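Long-range contact in polysaccharide Lyase Family 6 (Bacteroides cellulosilyticus, PDB 6QPS), which degrades alginate as a calcium-binding polysaccharide lyase of family 6, with specificity for mannuronic acid: residues V268-F282 and I293-I307. Sequence-based numbering, arbitrary orientation. Where two conformers were deposited one is given.
Sequences VCRHGHYNVIESNTF and IRIINQGHTVYDNYI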
# COMPACT_ATOMS: atom_id res chain seq x y z
N VAL A 268 1.92 7.72 1.80
CA VAL A 268 1.73 9.07 1.27
C VAL A 268 0.28 9.31 0.87
O VAL A 268 -0.26 8.62 -0.01
CB VAL A 268 2.66 9.33 0.08
CG1 VAL A 268 2.52 10.76 -0.45
CG2 VAL A 268 4.12 9.03 0.49
N CYS A 269 -0.34 10.33 1.48
CA CYS A 269 -1.67 10.82 1.10
C CYS A 269 -1.41 11.82 -0.02
O CYS A 269 -1.36 13.04 0.20
CB CYS A 269 -2.35 11.48 2.30
SG CYS A 269 -2.93 10.29 3.54
N ARG A 270 -1.20 11.29 -1.24
CA ARG A 270 -0.68 12.10 -2.34
C ARG A 270 -1.76 12.93 -3.03
O ARG A 270 -1.56 14.14 -3.27
CB ARG A 270 0.06 11.22 -3.35
CG ARG A 270 0.60 11.99 -4.55
CD ARG A 270 1.63 13.07 -4.16
NE ARG A 270 2.00 13.88 -5.32
CZ ARG A 270 1.38 14.99 -5.71
NH1 ARG A 270 0.37 15.46 -4.98
NH2 ARG A 270 1.77 15.63 -6.80
N HIS A 271 -2.87 12.30 -3.38
CA HIS A 271 -4.02 13.00 -3.94
C HIS A 271 -5.28 12.43 -3.29
O HIS A 271 -5.28 11.31 -2.78
CB HIS A 271 -4.18 12.79 -5.46
CG HIS A 271 -3.02 13.19 -6.33
ND1 HIS A 271 -2.45 14.45 -6.32
CD2 HIS A 271 -2.43 12.52 -7.35
CE1 HIS A 271 -1.52 14.51 -7.26
NE2 HIS A 271 -1.50 13.35 -7.91
N GLY A 272 -6.37 13.19 -3.33
CA GLY A 272 -7.62 12.80 -2.70
C GLY A 272 -7.69 13.08 -1.20
O GLY A 272 -6.71 13.41 -0.53
N HIS A 273 -8.91 12.94 -0.67
CA HIS A 273 -9.31 13.53 0.61
C HIS A 273 -9.95 12.49 1.53
O HIS A 273 -10.44 11.44 1.08
CB HIS A 273 -10.29 14.71 0.39
CG HIS A 273 -9.88 15.59 -0.75
ND1 HIS A 273 -8.76 16.40 -0.71
CD2 HIS A 273 -10.38 15.69 -2.00
CE1 HIS A 273 -8.64 17.01 -1.88
NE2 HIS A 273 -9.58 16.56 -2.69
N TYR A 274 -9.94 12.81 2.82
CA TYR A 274 -10.70 12.07 3.83
C TYR A 274 -10.22 10.63 4.04
O TYR A 274 -11.01 9.72 4.31
CB TYR A 274 -12.20 12.09 3.52
CG TYR A 274 -12.82 13.44 3.26
CD1 TYR A 274 -12.93 14.39 4.27
CD2 TYR A 274 -13.33 13.77 2.01
CE1 TYR A 274 -13.54 15.61 4.06
CE2 TYR A 274 -13.95 14.98 1.80
CZ TYR A 274 -14.01 15.93 2.80
OH TYR A 274 -14.63 17.14 2.57
N ASN A 275 -8.91 10.41 3.93
CA ASN A 275 -8.33 9.10 4.19
C ASN A 275 -8.13 8.90 5.68
O ASN A 275 -7.82 9.85 6.41
CB ASN A 275 -7.05 8.96 3.38
CG ASN A 275 -7.35 8.91 1.88
OD1 ASN A 275 -8.08 8.02 1.41
ND2 ASN A 275 -6.87 9.90 1.12
N VAL A 276 -8.37 7.68 6.15
CA VAL A 276 -8.35 7.32 7.56
C VAL A 276 -7.15 6.40 7.79
O VAL A 276 -7.07 5.32 7.19
CB VAL A 276 -9.69 6.69 7.98
CG1 VAL A 276 -9.63 6.23 9.44
CG2 VAL A 276 -10.87 7.66 7.76
N ILE A 277 -6.22 6.85 8.64
CA ILE A 277 -4.90 6.23 8.82
C ILE A 277 -4.80 5.86 10.30
O ILE A 277 -4.51 6.72 11.13
CB ILE A 277 -3.79 7.20 8.41
CG1 ILE A 277 -4.06 7.89 7.06
CG2 ILE A 277 -2.47 6.49 8.37
CD1 ILE A 277 -4.16 6.97 5.87
N GLU A 278 -4.99 4.58 10.62
CA GLU A 278 -5.15 4.13 12.01
C GLU A 278 -4.17 3.02 12.36
O GLU A 278 -4.14 1.96 11.73
CB GLU A 278 -6.58 3.59 12.24
CG GLU A 278 -7.68 4.65 12.25
CD GLU A 278 -9.08 4.06 12.20
OE1 GLU A 278 -9.26 2.95 11.66
OE2 GLU A 278 -10.03 4.73 12.69
N SER A 279 -3.41 3.23 13.42
CA SER A 279 -2.70 2.16 14.13
C SER A 279 -1.67 1.45 13.28
O SER A 279 -1.39 0.27 13.50
CB SER A 279 -3.66 1.13 14.75
OG SER A 279 -4.64 1.75 15.59
N ASN A 280 -1.06 2.16 12.32
CA ASN A 280 0.06 1.60 11.57
C ASN A 280 1.35 1.74 12.37
O ASN A 280 1.44 2.57 13.29
CB ASN A 280 0.20 2.32 10.22
CG ASN A 280 -1.05 2.16 9.36
OD1 ASN A 280 -1.26 1.13 8.72
ND2 ASN A 280 -1.92 3.15 9.39
N THR A 281 2.36 0.94 12.01
CA THR A 281 3.63 0.88 12.72
C THR A 281 4.76 0.91 11.70
O THR A 281 4.73 0.17 10.70
CB THR A 281 3.70 -0.39 13.56
OG1 THR A 281 2.54 -0.49 14.41
CG2 THR A 281 4.95 -0.41 14.45
N PHE A 282 5.77 1.74 11.97
CA PHE A 282 6.92 1.91 11.09
C PHE A 282 8.18 1.64 11.90
O PHE A 282 8.42 2.31 12.91
CB PHE A 282 6.99 3.31 10.47
CG PHE A 282 5.77 3.74 9.68
CD1 PHE A 282 4.58 4.07 10.33
CD2 PHE A 282 5.85 3.92 8.31
CE1 PHE A 282 3.48 4.52 9.61
CE2 PHE A 282 4.76 4.36 7.58
CZ PHE A 282 3.57 4.66 8.23
N ILE A 293 4.62 9.24 7.52
CA ILE A 293 3.35 9.64 6.89
C ILE A 293 3.51 11.01 6.27
O ILE A 293 3.96 11.95 6.94
CB ILE A 293 2.18 9.62 7.89
CG1 ILE A 293 1.96 8.20 8.40
CG2 ILE A 293 0.90 10.14 7.26
CD1 ILE A 293 1.06 8.07 9.63
N ARG A 294 3.17 11.13 4.99
CA ARG A 294 3.22 12.39 4.27
C ARG A 294 1.80 12.86 3.97
O ARG A 294 1.01 12.12 3.37
CB ARG A 294 4.01 12.25 2.97
CG ARG A 294 4.20 13.51 2.15
CD ARG A 294 5.57 13.55 1.48
NE ARG A 294 5.85 12.47 0.55
CZ ARG A 294 5.72 12.56 -0.78
NH1 ARG A 294 5.29 13.67 -1.33
NH2 ARG A 294 6.04 11.52 -1.56
N ILE A 295 1.49 14.10 4.38
CA ILE A 295 0.14 14.68 4.30
C ILE A 295 0.11 15.83 3.29
O ILE A 295 0.82 16.83 3.46
CB ILE A 295 -0.32 15.16 5.68
CG1 ILE A 295 -0.38 14.00 6.67
CG2 ILE A 295 -1.66 15.89 5.55
CD1 ILE A 295 -1.38 12.92 6.31
N ILE A 296 -0.71 15.64 2.24
CA ILE A 296 -1.16 16.62 1.25
C ILE A 296 -2.69 16.44 1.24
O ILE A 296 -3.21 15.43 1.71
CB ILE A 296 -0.52 16.31 -0.13
CG1 ILE A 296 1.01 16.30 -0.01
CG2 ILE A 296 -0.95 17.28 -1.25
CD1 ILE A 296 1.68 15.41 -1.03
N ASN A 297 -3.42 17.45 0.75
CA ASN A 297 -4.89 17.37 0.61
C ASN A 297 -5.63 17.42 1.95
O ASN A 297 -5.04 17.70 2.99
CB ASN A 297 -5.31 16.14 -0.20
CG ASN A 297 -4.39 15.87 -1.37
OD1 ASN A 297 -4.47 16.52 -2.37
ND2 ASN A 297 -3.49 14.91 -1.21
N GLN A 298 -6.95 17.22 1.94
CA GLN A 298 -7.74 17.58 3.10
C GLN A 298 -8.50 16.43 3.73
O GLN A 298 -8.76 15.40 3.11
CB GLN A 298 -8.70 18.74 2.79
CG GLN A 298 -9.74 18.48 1.74
CD GLN A 298 -10.69 19.68 1.52
OE1 GLN A 298 -11.86 19.59 1.83
NE2 GLN A 298 -10.18 20.76 0.97
N GLY A 299 -8.90 16.65 4.98
CA GLY A 299 -9.94 15.87 5.59
C GLY A 299 -9.53 14.59 6.27
O GLY A 299 -10.41 13.89 6.80
N HIS A 300 -8.25 14.26 6.30
CA HIS A 300 -7.77 12.98 6.82
C HIS A 300 -7.82 12.93 8.34
O HIS A 300 -7.73 13.95 9.03
CB HIS A 300 -6.32 12.71 6.37
CG HIS A 300 -6.04 13.11 4.95
ND1 HIS A 300 -6.63 12.51 3.86
CD2 HIS A 300 -5.22 14.07 4.47
CE1 HIS A 300 -6.17 13.09 2.76
NE2 HIS A 300 -5.31 14.03 3.11
N THR A 301 -7.95 11.71 8.86
CA THR A 301 -7.85 11.43 10.29
C THR A 301 -6.70 10.45 10.51
O THR A 301 -6.69 9.37 9.92
CB THR A 301 -9.18 10.90 10.83
OG1 THR A 301 -10.23 11.85 10.55
CG2 THR A 301 -9.10 10.69 12.34
N VAL A 302 -5.73 10.84 11.33
CA VAL A 302 -4.45 10.14 11.49
C VAL A 302 -4.28 9.85 12.98
O VAL A 302 -3.95 10.76 13.76
CB VAL A 302 -3.29 10.99 10.96
CG1 VAL A 302 -1.98 10.27 11.12
CG2 VAL A 302 -3.53 11.41 9.51
N TYR A 303 -4.53 8.60 13.38
CA TYR A 303 -4.68 8.21 14.78
C TYR A 303 -3.90 6.95 15.13
O TYR A 303 -3.98 5.95 14.41
CB TYR A 303 -6.18 7.96 15.03
CG TYR A 303 -6.54 7.29 16.34
CD1 TYR A 303 -6.24 7.91 17.53
CD2 TYR A 303 -7.19 6.05 16.37
CE1 TYR A 303 -6.55 7.32 18.74
CE2 TYR A 303 -7.54 5.46 17.57
CZ TYR A 303 -7.21 6.10 18.76
OH TYR A 303 -7.52 5.54 19.98
N ASP A 304 -3.20 6.97 16.26
CA ASP A 304 -2.61 5.77 16.87
C ASP A 304 -1.48 5.15 16.04
O ASP A 304 -1.19 3.96 16.20
CB ASP A 304 -3.71 4.74 17.21
CG ASP A 304 -3.24 3.63 18.16
OD1 ASP A 304 -2.56 3.97 19.15
OD2 ASP A 304 -3.60 2.46 17.91
N ASN A 305 -0.82 5.91 15.18
CA ASN A 305 0.31 5.40 14.41
C ASN A 305 1.59 5.55 15.22
O ASN A 305 1.74 6.48 16.00
CB ASN A 305 0.41 6.13 13.07
CG ASN A 305 -0.87 6.00 12.25
OD1 ASN A 305 -1.10 4.99 11.60
ND2 ASN A 305 -1.73 7.03 12.32
N TYR A 306 2.51 4.60 15.02
CA TYR A 306 3.76 4.52 15.78
C TYR A 306 4.90 4.48 14.77
O TYR A 306 5.02 3.51 14.01
CB TYR A 306 3.74 3.25 16.65
CG TYR A 306 4.82 3.15 17.72
CD1 TYR A 306 6.13 2.87 17.39
CD2 TYR A 306 4.51 3.32 19.07
CE1 TYR A 306 7.12 2.75 18.36
CE2 TYR A 306 5.48 3.19 20.05
CZ TYR A 306 6.78 2.91 19.68
OH TYR A 306 7.74 2.80 20.68
N ILE A 307 5.71 5.54 14.74
CA ILE A 307 6.76 5.75 13.74
C ILE A 307 8.10 5.79 14.46
O ILE A 307 8.30 6.66 15.32
CB ILE A 307 6.53 7.05 12.95
CG1 ILE A 307 5.21 6.93 12.20
CG2 ILE A 307 7.64 7.29 11.99
CD1 ILE A 307 4.54 8.22 11.83
O HOH W 1 -2.68 16.71 -4.58
O HOH W 2 -6.28 15.90 -4.53
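F282 meets I307 and I293 on the apolar side of this contact between two successive coils of a right-handed parallel beta-helix. I307 CG1 approaches the F282 ring obliquely, 3.5 Å from CD1, while F282 CZ reaches I293 CG1 of the same neighbouring coil at 3.9 Å. C269 sets its sulfur squarely over the face of the H300 imidazole, SG 4.3 Å from the ring centroid; with chi1 at -74°, SG is swung to the side of the backbone N and also meets I295 CD1. H300 is bonded at two points of its edge, ND1 accepting from N275 N (3.1 Å) and NE2 donating to I296 O. I277, in one of its two modelled conformers, packs CG2 against I293 CD1, and its carbonyl takes two donors: Y303 N nearly in line, and N305 ND2 (3.0 Å) from above the carbonyl plane. The other end of that amide, N305 OD1, accepts from both N280 N and N280 ND2, the latter at 3.0 Å with the two amides nearly coplanar, so they join edge to edge, a rung of an asparagine ladder. N258 ND2 reaches N280 OD1 on one side, and N350 OD1 takes the N305 backbone N-H on the other. With ND1 accepting and NE2 donating, H300 is probably the neutral tautomer with its proton on NE2.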